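Hypothetical conserved protein, GK1056 (Geobacillus kaustophilus, PDB 2QYH) is of unknown function but belongs to the haloacid dehalogenase-like (HAD) hydrolases and is probably a magnesium-dependent phosphatase. Local coordinates at residues Phe72-Tyr78 with Met190-Leu195; Arg84-Arg88 with Tyr137-Lys141; Glu93-His99 with Tyr158-Tyr162; His118-Met123 with Leu147-Arg151. One frame throughout, in Å; residues are numbered along the deposited sequence.

Contact 1 (Phe72-Tyr78 with Met190-Leu195)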
loop_
_atom_site.group_PDB
_atom_site.type_symbol
_atom_site.label_atom_id
_atom_site.label_comp_id
_atom_site.label_asym_id
_atom_site.label_seq_id
_atom_site.Cartn_x
_atom_site.Cartn_y
_atom_site.Cartn_z
ATOM N N PHE D 72 0.763 -9.904 16.017
ATOM C CA PHE D 72 1.031 -11.305 15.684
ATOM C C PHE D 72 -0.206 -11.956 15.057
ATOM O O PHE D 72 -1.268 -12.004 15.672
ATOM C CB PHE D 72 1.440 -12.100 16.927
ATOM C CG PHE D 72 1.620 -13.560 16.663
ATOM C CD1 PHE D 72 2.643 -14.007 15.835
ATOM C CD2 PHE D 72 0.738 -14.487 17.200
ATOM C CE1 PHE D 72 2.783 -15.364 15.542
ATOM C CE2 PHE D 72 0.869 -15.845 16.911
ATOM C CZ PHE D 72 1.894 -16.284 16.080
ATOM N N GLU D 73 -0.063 -12.461 13.836
ATOM C CA GLU D 73 -1.174 -13.087 13.119
ATOM C C GLU D 73 -2.448 -12.242 13.182
ATOM O O GLU D 73 -3.521 -12.753 13.495
ATOM C CB GLU D 73 -1.480 -14.479 13.682
ATOM C CG GLU D 73 -0.322 -15.456 13.645
ATOM C CD GLU D 73 -0.759 -16.896 13.892
ATOM O OE1 GLU D 73 -1.608 -17.124 14.783
ATOM O OE2 GLU D 73 -0.242 -17.801 13.201
ATOM N N GLY D 74 -2.325 -10.947 12.905
ATOM C CA GLY D 74 -3.488 -10.082 12.920
ATOM C C GLY D 74 -3.912 -9.466 14.242
ATOM O O GLY D 74 -4.749 -8.572 14.244
ATOM N N ASN D 75 -3.354 -9.910 15.365
ATOM C CA ASN D 75 -3.751 -9.353 16.655
ATOM C C ASN D 75 -2.620 -8.658 17.394
ATOM O O ASN D 75 -1.489 -9.138 17.405
ATOM C CB ASN D 75 -4.338 -10.453 17.536
ATOM C CG ASN D 75 -5.490 -11.174 16.866
ATOM O OD1 ASN D 75 -6.464 -10.550 16.443
ATOM N ND2 ASN D 75 -5.384 -12.493 16.763
ATOM N N VAL D 76 -2.936 -7.525 18.017
ATOM C CA VAL D 76 -1.949 -6.761 18.752
ATOM C C VAL D 76 -1.375 -7.635 19.847
ATOM O O VAL D 76 -2.110 -8.242 20.617
ATOM C CB VAL D 76 -2.570 -5.495 19.365
ATOM C CG1 VAL D 76 -1.524 -4.740 20.172
ATOM C CG2 VAL D 76 -3.115 -4.604 18.256
ATOM N N LEU D 77 -0.051 -7.693 19.908
ATOM C CA LEU D 77 0.648 -8.517 20.881
ATOM C C LEU D 77 1.244 -7.665 21.983
ATOM O O LEU D 77 1.358 -8.097 23.127
ATOM C CB LEU D 77 1.768 -9.294 20.187
ATOM C CG LEU D 77 2.362 -10.424 21.017
ATOM C CD1 LEU D 77 1.725 -11.708 20.595
ATOM C CD2 LEU D 77 3.860 -10.500 20.816
ATOM N N TYR D 78 1.630 -6.451 21.622
ATOM C CA TYR D 78 2.228 -5.526 22.565
ATOM C C TYR D 78 2.111 -4.111 22.034
ATOM O O TYR D 78 2.281 -3.877 20.839
ATOM C CB TYR D 78 3.702 -5.886 22.777
ATOM C CG TYR D 78 4.488 -4.850 23.542
ATOM C CD1 TYR D 78 5.141 -3.810 22.884
ATOM C CD2 TYR D 78 4.518 -4.868 24.934
ATOM C CE1 TYR D 78 5.799 -2.815 23.600
ATOM C CE2 TYR D 78 5.168 -3.879 25.656
ATOM C CZ TYR D 78 5.803 -2.856 24.991
ATOM O OH TYR D 78 6.418 -1.862 25.729
HETATM N N MSE D 190 10.175 -8.855 22.717
HETATM C CA MSE D 190 8.950 -9.354 23.349
HETATM C C MSE D 190 8.077 -10.141 22.418
HETATM O O MSE D 190 7.255 -10.936 22.861
HETATM C CB MSE D 190 8.099 -8.254 23.955
HETATM C CG MSE D 190 8.550 -6.880 23.681
HETATM SE SE MSE D 190 8.362 -5.943 25.334
HETATM C CE MSE D 190 8.016 -7.400 26.567
HETATM N N MSE D 191 8.219 -9.895 21.126
HETATM C CA MSE D 191 7.455 -10.669 20.187
HETATM C C MSE D 191 7.859 -12.116 20.496
HETATM O O MSE D 191 7.001 -12.968 20.758
HETATM C CB MSE D 191 7.842 -10.316 18.760
HETATM C CG MSE D 191 7.432 -11.373 17.759
HETATM SE SE MSE D 191 5.947 -10.869 16.659
HETATM C CE MSE D 191 4.506 -11.468 17.778
ATOM N N ILE D 192 9.173 -12.374 20.509
ATOM C CA ILE D 192 9.674 -13.720 20.762
ATOM C C ILE D 192 9.504 -14.188 22.200
ATOM O O ILE D 192 9.439 -15.392 22.464
ATOM C CB ILE D 192 11.158 -13.871 20.336
ATOM C CG1 ILE D 192 12.070 -13.063 21.261
ATOM C CG2 ILE D 192 11.321 -13.417 18.888
ATOM C CD1 ILE D 192 13.539 -13.203 20.945
ATOM N N GLU D 193 9.428 -13.249 23.134
ATOM C CA GLU D 193 9.230 -13.605 24.528
ATOM C C GLU D 193 7.797 -14.099 24.668
ATOM O O GLU D 193 7.551 -15.162 25.230
ATOM C CB GLU D 193 9.459 -12.394 25.423
ATOM C CG GLU D 193 10.769 -12.432 26.174
ATOM C CD GLU D 193 11.041 -11.145 26.932
ATOM O OE1 GLU D 193 10.096 -10.604 27.558
ATOM O OE2 GLU D 193 12.205 -10.683 26.907
ATOM N N LYS D 194 6.856 -13.329 24.129
ATOM C CA LYS D 194 5.444 -13.679 24.192
ATOM C C LYS D 194 5.148 -14.947 23.395
ATOM O O LYS D 194 4.331 -15.766 23.810
ATOM C CB LYS D 194 4.570 -12.537 23.648
ATOM C CG LYS D 194 4.708 -11.184 24.339
ATOM C CD LYS D 194 4.299 -11.225 25.800
ATOM C CE LYS D 194 4.015 -9.823 26.342
ATOM N NZ LYS D 194 5.147 -8.872 26.155
ATOM N N LEU D 195 5.798 -15.109 22.247
ATOM C CA LEU D 195 5.568 -16.293 21.420
ATOM C C LEU D 195 6.260 -17.527 21.990
ATOM O O LEU D 195 5.942 -18.657 21.621
ATOM C CB LEU D 195 6.049 -16.053 19.982
ATOM C CG LEU D 195 5.304 -14.963 19.202
ATOM C CD1 LEU D 195 5.852 -14.864 17.788
ATOM C CD2 LEU D 195 3.811 -15.283 19.175
#
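Strand 75-78 crosses helix 190-195 at 104°, with the two axes 8.8 Å apart at their closest, and the space between is filled mainly by side chains, with no hydrogen bond across it. Phe72, Leu77 and Tyr78 all take chi1 near t and direct their CA-to-CB bonds toward the helix. The m,t rotamer of Leu195 sets its CD2 squarely over the Phe72 ring, 3.5 Å from the centroid and 1° off the normal, a CH-pi contact. Selenomethionine Met191 starts out sideways, but its chain bends inward so that CE lies 3.2 Å from Phe72 CB and 3.3 Å from Leu77 CD2. Phe72 and Leu77 belong to the edge hairpin of the mixed Rossmann-like sheet of the HAD core. A type I' turn from Phe72 to Asn75 closes it, and a classic beta bulge sets both Leu77 and Tyr78 opposite Val70, so two successive residues point toward the helix. Leu77 CD2 also packs 3.6 Å from Lys194 CB. Selenomethionine Met190, poorly ordered and with chi angles between wells, places SE over the face of the Tyr78 ring, 4.0 Å from its centroid, as a Met-aromatic contact. Tyr78 OH, beyond this packing, is hydrogen-bonded to Gln80.

Contact 2 (Arg84-Arg88 with Tyr137-Lys141)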
loop_
_atom_site.group_PDB
_atom_site.type_symbol
_atom_site.label_atom_id
_atom_site.label_comp_id
_atom_site.label_asym_id
_atom_site.label_seq_id
_atom_site.Cartn_x
_atom_site.Cartn_y
_atom_site.Cartn_z
ATOM N N ARG D 84 0.965 10.499 27.141
ATOM C CA ARG D 84 0.150 11.648 26.751
ATOM C C ARG D 84 0.601 12.940 27.429
ATOM O O ARG D 84 0.681 13.996 26.796
ATOM C CB ARG D 84 -1.322 11.386 27.061
ATOM C CG ARG D 84 -2.248 12.418 26.450
ATOM C CD ARG D 84 -3.698 12.086 26.708
ATOM N NE ARG D 84 -3.948 11.901 28.131
ATOM C CZ ARG D 84 -5.157 11.790 28.673
ATOM N NH1 ARG D 84 -6.240 11.848 27.906
ATOM N NH2 ARG D 84 -5.284 11.624 29.984
ATOM N N GLU D 85 0.891 12.844 28.721
ATOM C CA GLU D 85 1.353 13.983 29.505
ATOM C C GLU D 85 2.519 14.671 28.794
ATOM O O GLU D 85 2.485 15.874 28.521
ATOM C CB GLU D 85 1.810 13.494 30.880
ATOM C CG GLU D 85 2.415 14.555 31.776
ATOM C CD GLU D 85 3.380 13.962 32.785
ATOM O OE1 GLU D 85 3.021 12.952 33.429
ATOM O OE2 GLU D 85 4.496 14.507 32.934
ATOM N N LYS D 86 3.553 13.890 28.495
ATOM C CA LYS D 86 4.737 14.407 27.832
ATOM C C LYS D 86 4.484 14.828 26.390
ATOM O O LYS D 86 5.130 15.752 25.890
ATOM C CB LYS D 86 5.861 13.375 27.902
ATOM C CG LYS D 86 6.375 13.142 29.321
ATOM C CD LYS D 86 6.929 14.428 29.919
ATOM C CE LYS D 86 7.307 14.268 31.387
ATOM N NZ LYS D 86 7.784 15.552 31.982
ATOM N N VAL D 87 3.551 14.159 25.719
ATOM C CA VAL D 87 3.226 14.519 24.344
ATOM C C VAL D 87 2.649 15.937 24.344
ATOM O O VAL D 87 2.994 16.758 23.492
ATOM C CB VAL D 87 2.193 13.540 23.713
ATOM C CG1 VAL D 87 1.738 14.055 22.362
ATOM C CG2 VAL D 87 2.820 12.159 23.544
ATOM N N ARG D 88 1.781 16.224 25.313
ATOM C CA ARG D 88 1.169 17.546 25.426
ATOM C C ARG D 88 2.211 18.642 25.660
ATOM O O ARG D 88 2.166 19.688 25.013
ATOM C CB ARG D 88 0.149 17.568 26.562
ATOM C CG ARG D 88 -0.622 18.866 26.641
ATOM C CD ARG D 88 -1.607 18.880 27.797
ATOM N NE ARG D 88 -2.498 17.723 27.780
ATOM C CZ ARG D 88 -2.369 16.674 28.587
ATOM N NH1 ARG D 88 -1.384 16.638 29.481
ATOM N NH2 ARG D 88 -3.223 15.657 28.503
ATOM N N TYR D 137 -5.193 15.662 18.478
ATOM C CA TYR D 137 -5.425 14.250 18.189
ATOM C C TYR D 137 -4.887 13.315 19.271
ATOM O O TYR D 137 -5.505 12.299 19.590
ATOM C CB TYR D 137 -4.810 13.892 16.833
ATOM C CG TYR D 137 -5.174 12.509 16.347
ATOM C CD1 TYR D 137 -4.288 11.443 16.481
ATOM C CD2 TYR D 137 -6.418 12.261 15.778
ATOM C CE1 TYR D 137 -4.633 10.161 16.057
ATOM C CE2 TYR D 137 -6.777 10.987 15.351
ATOM C CZ TYR D 137 -5.882 9.937 15.494
ATOM O OH TYR D 137 -6.240 8.670 15.081
ATOM N N TYR D 138 -3.744 13.675 19.842
ATOM C CA TYR D 138 -3.110 12.869 20.882
ATOM C C TYR D 138 -3.882 12.850 22.198
ATOM O O TYR D 138 -3.708 11.945 23.018
ATOM C CB TYR D 138 -1.693 13.382 21.154
ATOM C CG TYR D 138 -1.656 14.766 21.761
ATOM C CD1 TYR D 138 -1.791 15.904 20.965
ATOM C CD2 TYR D 138 -1.512 14.938 23.138
ATOM C CE1 TYR D 138 -1.787 17.183 21.527
ATOM C CE2 TYR D 138 -1.509 16.213 23.711
ATOM C CZ TYR D 138 -1.644 17.330 22.899
ATOM O OH TYR D 138 -1.637 18.589 23.459
ATOM N N GLU D 139 -4.730 13.850 22.402
ATOM C CA GLU D 139 -5.506 13.957 23.631
ATOM C C GLU D 139 -6.556 12.861 23.830
ATOM O O GLU D 139 -6.884 12.508 24.961
ATOM C CB GLU D 139 -6.175 15.335 23.694
ATOM C CG GLU D 139 -5.187 16.499 23.750
ATOM C CD GLU D 139 -4.645 16.757 25.149
ATOM O OE1 GLU D 139 -4.469 15.783 25.914
ATOM O OE2 GLU D 139 -4.385 17.936 25.480
ATOM N N ASN D 140 -7.070 12.309 22.740
ATOM C CA ASN D 140 -8.099 11.277 22.836
ATOM C C ASN D 140 -7.755 9.973 22.115
ATOM O O ASN D 140 -8.562 9.044 22.066
ATOM C CB ASN D 140 -9.410 11.844 22.301
ATOM C CG ASN D 140 -9.187 12.907 21.242
ATOM O OD1 ASN D 140 -8.573 12.648 20.205
ATOM N ND2 ASN D 140 -9.673 14.117 21.503
ATOM N N LYS D 141 -6.551 9.906 21.560
ATOM C CA LYS D 141 -6.102 8.717 20.846
ATOM C C LYS D 141 -4.727 8.301 21.338
ATOM O O LYS D 141 -3.949 9.138 21.793
ATOM C CB LYS D 141 -6.015 8.997 19.341
ATOM C CG LYS D 141 -7.339 9.038 18.606
ATOM C CD LYS D 141 -8.038 7.691 18.686
ATOM C CE LYS D 141 -9.263 7.643 17.787
ATOM N NZ LYS D 141 -8.903 7.868 16.354
#
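Glu139 takes up charge and hydrogen bonds from two arginines one turn apart at the start of helix 84-96. Its carboxylate meets the edge of the Arg88 guanidinium in a two-pronged salt bridge: Arg88 NE donates to Glu139 OE2 at 3.0 Å and Arg88 NH2 to Glu139 OE1 at 2.9 Å, so both acidic oxygens are satisfied by one side chain. Arg84 instead reaches the backbone, its NH1 donating to Glu139 O at 3.1 Å. That carbonyl lies in the weakly bonded helix of about 137-140, where it accepts a side-chain donor. Arg84 NE, 4.5 Å from Glu139 OE1, adds only the attraction of opposite charges. Beneath these polar groups Tyr138 inserts its ring against the helix, with Tyr138 CD2 3.5 Å from Val87 CG1 and Tyr138 OH 3.4 Å from Arg88 CG. Tyr137 faces elsewhere: its OH accepts from Lys141 NZ at 3.1 Å and has further hydrogen-bonding partners in Asp105 and Lys108. The contact thus fastens the short helix beside the start of helix 84-96 in the cap domain, on a floor of the antiparallel sheet, where Phe103 of strand 101-104 meets Val87 and Tyr138, and Phe165 of strand 165-171 also meets Val87.

Contact 3 (Glu93-His99 with Tyr158-Tyr162)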
loop_
_atom_site.group_PDB
_atom_site.type_symbol
_atom_site.label_atom_id
_atom_site.label_comp_id
_atom_site.label_asym_id
_atom_site.label_seq_id
_atom_site.Cartn_x
_atom_site.Cartn_y
_atom_site.Cartn_z
ATOM N N GLU D 93 5.428 23.338 24.016
ATOM C CA GLU D 93 6.750 23.949 23.963
ATOM C C GLU D 93 7.201 24.151 22.514
ATOM O O GLU D 93 7.679 25.228 22.152
ATOM C CB GLU D 93 7.771 23.095 24.727
ATOM C CG GLU D 93 9.190 23.659 24.689
ATOM C CD GLU D 93 10.147 22.943 25.628
ATOM O OE1 GLU D 93 11.376 23.123 25.474
ATOM O OE2 GLU D 93 9.676 22.209 26.524
ATOM N N ALA D 94 7.036 23.123 21.686
ATOM C CA ALA D 94 7.427 23.195 20.280
ATOM C C ALA D 94 6.616 24.251 19.528
ATOM O O ALA D 94 7.157 24.977 18.691
ATOM C CB ALA D 94 7.249 21.833 19.620
ATOM N N HIS D 95 5.318 24.319 19.822
ATOM C CA HIS D 95 4.429 25.288 19.187
ATOM C C HIS D 95 4.926 26.711 19.459
ATOM O O HIS D 95 4.777 27.607 18.624
ATOM C CB HIS D 95 3.002 25.115 19.720
ATOM C CG HIS D 95 2.029 26.121 19.190
ATOM N ND1 HIS D 95 2.106 27.464 19.492
ATOM C CD2 HIS D 95 0.961 25.981 18.369
ATOM C CE1 HIS D 95 1.127 28.108 18.883
ATOM N NE2 HIS D 95 0.417 27.233 18.196
ATOM N N LYS D 96 5.521 26.907 20.635
ATOM C CA LYS D 96 6.053 28.204 21.023
ATOM C C LYS D 96 7.166 28.632 20.074
ATOM O O LYS D 96 7.363 29.823 19.834
ATOM C CB LYS D 96 6.600 28.153 22.450
ATOM C CG LYS D 96 5.570 27.786 23.503
ATOM C CD LYS D 96 6.184 27.830 24.898
ATOM C CE LYS D 96 5.245 27.245 25.945
ATOM N NZ LYS D 96 3.924 27.933 25.981
ATOM N N ASN D 97 7.894 27.663 19.531
ATOM C CA ASN D 97 8.979 27.974 18.606
ATOM C C ASN D 97 8.572 27.852 17.139
ATOM O O ASN D 97 9.414 27.942 16.250
ATOM C CB ASN D 97 10.182 27.070 18.878
ATOM C CG ASN D 97 10.769 27.286 20.252
ATOM O OD1 ASN D 97 10.980 28.423 20.670
ATOM N ND2 ASN D 97 11.044 26.196 20.963
ATOM N N GLY D 98 7.280 27.652 16.896
ATOM C CA GLY D 98 6.790 27.521 15.535
ATOM C C GLY D 98 7.144 26.189 14.894
ATOM O O GLY D 98 7.118 26.043 13.671
ATOM N N HIS D 99 7.487 25.213 15.726
ATOM C CA HIS D 99 7.793 23.878 15.238
ATOM C C HIS D 99 6.555 23.002 15.386
ATOM O O HIS D 99 6.039 22.815 16.489
ATOM C CB HIS D 99 8.949 23.289 16.019
ATOM C CG HIS D 99 10.202 24.099 15.915
ATOM N ND1 HIS D 99 10.928 24.498 17.017
ATOM C CD2 HIS D 99 10.862 24.588 14.837
ATOM C CE1 HIS D 99 11.981 25.192 16.625
ATOM N NE2 HIS D 99 11.965 25.262 15.307
ATOM N N TYR D 158 14.772 20.471 22.967
ATOM C CA TYR D 158 13.829 19.353 23.009
ATOM C C TYR D 158 14.504 18.094 23.536
ATOM O O TYR D 158 13.988 17.428 24.434
ATOM C CB TYR D 158 13.278 19.088 21.608
ATOM C CG TYR D 158 12.540 20.262 21.018
ATOM C CD1 TYR D 158 11.364 20.728 21.599
ATOM C CD2 TYR D 158 13.017 20.911 19.879
ATOM C CE1 TYR D 158 10.677 21.814 21.062
ATOM C CE2 TYR D 158 12.339 22.001 19.333
ATOM C CZ TYR D 158 11.171 22.444 19.931
ATOM O OH TYR D 158 10.492 23.513 19.402
ATOM N N VAL D 159 15.658 17.776 22.960
ATOM C CA VAL D 159 16.433 16.615 23.367
ATOM C C VAL D 159 16.690 16.686 24.868
ATOM O O VAL D 159 16.483 15.711 25.592
ATOM C CB VAL D 159 17.803 16.575 22.631
ATOM C CG1 VAL D 159 18.658 15.431 23.164
ATOM C CG2 VAL D 159 17.591 16.424 21.129
ATOM N N ARG D 160 17.132 17.862 25.315
ATOM C CA ARG D 160 17.463 18.147 26.710
ATOM C C ARG D 160 16.270 18.196 27.666
ATOM O O ARG D 160 16.334 17.656 28.771
ATOM C CB ARG D 160 18.197 19.484 26.789
ATOM C CG ARG D 160 19.377 19.520 27.740
ATOM C CD ARG D 160 20.625 18.974 27.068
ATOM N NE ARG D 160 20.635 17.517 26.998
ATOM C CZ ARG D 160 21.416 16.815 26.183
ATOM N NH1 ARG D 160 22.249 17.437 25.357
ATOM N NH2 ARG D 160 21.374 15.492 26.204
ATOM N N ASN D 161 15.186 18.848 27.252
ATOM C CA ASN D 161 14.014 18.977 28.110
ATOM C C ASN D 161 13.105 17.764 28.145
ATOM O O ASN D 161 12.214 17.684 28.991
ATOM C CB ASN D 161 13.177 20.195 27.708
ATOM C CG ASN D 161 13.963 21.491 27.769
ATOM O OD1 ASN D 161 14.813 21.679 28.642
ATOM N ND2 ASN D 161 13.669 22.401 26.845
ATOM N N TYR D 162 13.317 16.821 27.235
ATOM C CA TYR D 162 12.466 15.639 27.191
ATOM C C TYR D 162 13.241 14.344 27.101
ATOM O O TYR D 162 13.247 13.682 26.066
ATOM C CB TYR D 162 11.500 15.748 26.016
ATOM C CG TYR D 162 10.534 16.896 26.162
ATOM C CD1 TYR D 162 9.322 16.731 26.831
ATOM C CD2 TYR D 162 10.848 18.158 25.659
ATOM C CE1 TYR D 162 8.443 17.793 26.994
ATOM C CE2 TYR D 162 9.983 19.229 25.818
ATOM C CZ TYR D 162 8.781 19.040 26.483
ATOM O OH TYR D 162 7.912 20.097 26.619
#
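A Schellman motif ends helix 84-96 where it packs against helix 156-161, the two lying side by side in the alpha/beta cap domain of this HAD-family protein. Gly98, with positive phi, is its C-prime residue; His99 N bonds to Ala94 O at 3.0 Å and Gly98 N to His95 O at 3.0 Å. This turn brings Asn97 and His99 round to face Tyr158, whose side chain starts sideways but extends to the helix end. The Tyr158 ring lies with its edge toward Ala94, whose CB is 3.7 Å from Tyr158 CE1, while Leu90 and Leu148 pack around the same tyrosine. Farther back along the helix, Glu93 stretches out with chi1 and chi2 both t and bridges two residues at the end of helix 156-161: Asn161 ND2 donates to Glu93 OE1 at 2.8 Å, and Tyr162 OH donates to Glu93 OE2 at 2.8 Å. Each carboxylate oxygen thus has its own donor. His99 NE2 is hydrogen-bonded to Glu154. At the C-terminal end of helix 84-96, Tyr158 OH accepts from Asn97 ND2 at 3.2 Å and shares a short 2.6 Å hydrogen bond with His99 ND1.

Contact 4 (His118-Met123 with Leu147-Arg151)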
loop_
_atom_site.group_PDB
_atom_site.type_symbol
_atom_site.label_atom_id
_atom_site.label_comp_id
_atom_site.label_asym_id
_atom_site.label_seq_id
_atom_site.Cartn_x
_atom_site.Cartn_y
_atom_site.Cartn_z
ATOM N N HIS D 118 7.391 22.626 6.171
ATOM C CA HIS D 118 8.352 21.543 6.511
ATOM C C HIS D 118 7.668 20.185 6.464
ATOM O O HIS D 118 8.296 19.155 6.188
ATOM C CB HIS D 118 8.994 21.703 7.893
ATOM C CG HIS D 118 10.040 22.770 7.958
ATOM N ND1 HIS D 118 10.688 23.263 6.843
ATOM C CD2 HIS D 118 10.564 23.431 9.016
ATOM C CE1 HIS D 118 11.563 24.181 7.212
ATOM N NE2 HIS D 118 11.508 24.301 8.524
ATOM N N ILE D 119 6.379 20.190 6.770
ATOM C CA ILE D 119 5.603 18.974 6.735
ATOM C C ILE D 119 5.501 18.539 5.279
ATOM O O ILE D 119 5.822 17.398 4.961
ATOM C CB ILE D 119 4.204 19.191 7.340
ATOM C CG1 ILE D 119 4.339 19.545 8.827
ATOM C CG2 ILE D 119 3.353 17.940 7.153
ATOM C CD1 ILE D 119 3.037 19.499 9.607
ATOM N N HIS D 120 5.090 19.453 4.394
ATOM C CA HIS D 120 4.955 19.149 2.966
ATOM C C HIS D 120 6.212 18.468 2.418
ATOM O O HIS D 120 6.149 17.353 1.909
ATOM C CB HIS D 120 4.681 20.423 2.136
ATOM C CG HIS D 120 3.297 20.989 2.290
ATOM N ND1 HIS D 120 2.175 20.385 1.764
ATOM C CD2 HIS D 120 2.865 22.127 2.886
ATOM C CE1 HIS D 120 1.111 21.125 2.030
ATOM N NE2 HIS D 120 1.503 22.187 2.710
ATOM N N VAL D 121 7.350 19.135 2.546
ATOM C CA VAL D 121 8.618 18.628 2.034
ATOM C C VAL D 121 9.110 17.304 2.605
ATOM O O VAL D 121 9.370 16.349 1.854
ATOM C CB VAL D 121 9.727 19.681 2.225
ATOM C CG1 VAL D 121 11.091 19.069 2.006
ATOM C CG2 VAL D 121 9.506 20.821 1.255
ATOM N N SER D 122 9.262 17.245 3.923
ATOM C CA SER D 122 9.749 16.033 4.567
ATOM C C SER D 122 8.807 14.855 4.341
ATOM O O SER D 122 9.247 13.712 4.228
ATOM C CB SER D 122 9.919 16.263 6.065
ATOM O OG SER D 122 8.657 16.428 6.686
HETATM N N MSE D 123 7.510 15.136 4.278
HETATM C CA MSE D 123 6.511 14.091 4.072
HETATM C C MSE D 123 6.350 13.653 2.612
HETATM O O MSE D 123 5.999 12.505 2.332
HETATM C CB MSE D 123 5.156 14.545 4.609
HETATM C CG MSE D 123 5.137 14.833 6.095
HETATM SE SE MSE D 123 5.295 13.277 7.249
HETATM C CE MSE D 123 5.038 11.854 5.981
ATOM N N LEU D 147 6.225 13.101 15.066
ATOM C CA LEU D 147 7.218 13.751 14.232
ATOM C C LEU D 147 7.340 15.205 14.645
ATOM O O LEU D 147 6.336 15.909 14.778
ATOM C CB LEU D 147 6.805 13.666 12.765
ATOM C CG LEU D 147 6.837 12.288 12.104
ATOM C CD1 LEU D 147 6.090 12.342 10.788
ATOM C CD2 LEU D 147 8.282 11.849 11.886
ATOM N N LEU D 148 8.575 15.642 14.870
ATOM C CA LEU D 148 8.841 17.024 15.245
ATOM C C LEU D 148 9.497 17.671 14.046
ATOM O O LEU D 148 10.468 17.140 13.503
ATOM C CB LEU D 148 9.794 17.094 16.438
ATOM C CG LEU D 148 10.222 18.503 16.864
ATOM C CD1 LEU D 148 9.013 19.286 17.350
ATOM C CD2 LEU D 148 11.257 18.405 17.962
ATOM N N PHE D 149 8.968 18.811 13.623
ATOM C CA PHE D 149 9.540 19.483 12.476
ATOM C C PHE D 149 10.358 20.704 12.855
ATOM O O PHE D 149 9.821 21.765 13.183
ATOM C CB PHE D 149 8.442 19.842 11.483
ATOM C CG PHE D 149 7.701 18.647 10.965
ATOM C CD1 PHE D 149 6.680 18.070 11.710
ATOM C CD2 PHE D 149 8.065 18.059 9.755
ATOM C CE1 PHE D 149 6.032 16.925 11.262
ATOM C CE2 PHE D 149 7.424 16.916 9.299
ATOM C CZ PHE D 149 6.404 16.346 10.054
ATOM N N CYS D 150 11.675 20.518 12.818
ATOM C CA CYS D 150 12.639 21.554 13.133
ATOM C C CYS D 150 13.971 21.053 12.597
ATOM O O CYS D 150 14.127 19.856 12.323
ATOM C CB CYS D 150 12.742 21.763 14.647
ATOM S SG CYS D 150 13.731 20.519 15.506
ATOM N N ARG D 151 14.931 21.965 12.455
ATOM C CA ARG D 151 16.252 21.616 11.947
ATOM C C ARG D 151 17.160 21.137 13.076
ATOM O O ARG D 151 16.874 21.360 14.254
ATOM C CB ARG D 151 16.868 22.821 11.229
ATOM C CG ARG D 151 16.097 23.237 9.985
ATOM C CD ARG D 151 16.585 24.561 9.418
ATOM N NE ARG D 151 15.832 24.956 8.230
ATOM C CZ ARG D 151 15.946 24.367 7.042
ATOM N NH1 ARG D 151 16.792 23.354 6.878
ATOM N NH2 ARG D 151 15.209 24.787 6.019
#
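Phe149 lays one face of its ring over Ile119, whose CG1 stands 3.8 Å from the ring centroid and 4° off the normal in a CH-pi contact. The edge of the ring meets the next turn of the helix: Ser122 OG lies near the ring plane, 2.9 Å from Phe149 CE2, and selenomethionine Met123 has its SE 4.3 Å from Phe149 CZ. With chi1 in p, Ser122 turns its hydroxyl back along the helix to donate to His118 O at 2.8 Å, so this polar group is satisfied locally although it sits against an aromatic edge. Leu147 adds a second apolar point, its CD1 3.7 Å from Met123 SE. At the exposed side, the long side chain of Arg151 brings NH2 to 3.9 Å from His118 CE1. No hydrogen bond joins the two segments; the contact is helix-on-sheet packing of the cap domain. In 147-151, Leu147 and Phe149 point toward the helix and Cys150 away, and Phe149 also lies against the helix backbone. Helix 117-124 rests here on the antiparallel sheet, where strand 145-148 runs between strands 101-104 and 174-179: Val102 meets Ile119, Leu147 and Phe149, and Ser174 touches both Ser122 and Phe149.

Contact 1 stands apart, a surface packing on the edge of the mixed core sheet, its nearest atoms about 13 Å from those of contact 2. The other three hold together the cap that the chain forms between strand 75-79 and helix 184-195. Contacts 2 and 3 share helix 84-96, one near each end, and touch where Lys86 O meets Tyr162 CE1; both are partly buried and rely on acidic side chains, Glu139 in a salt bridge and Glu93 in hydrogen bonds from uncharged donors. Contact 4, more buried and essentially apolar like contact 1, adjoins contact 3 through Leu148, which packs on Ala94 and Tyr158, and through His99 against Phe149 and Cys150.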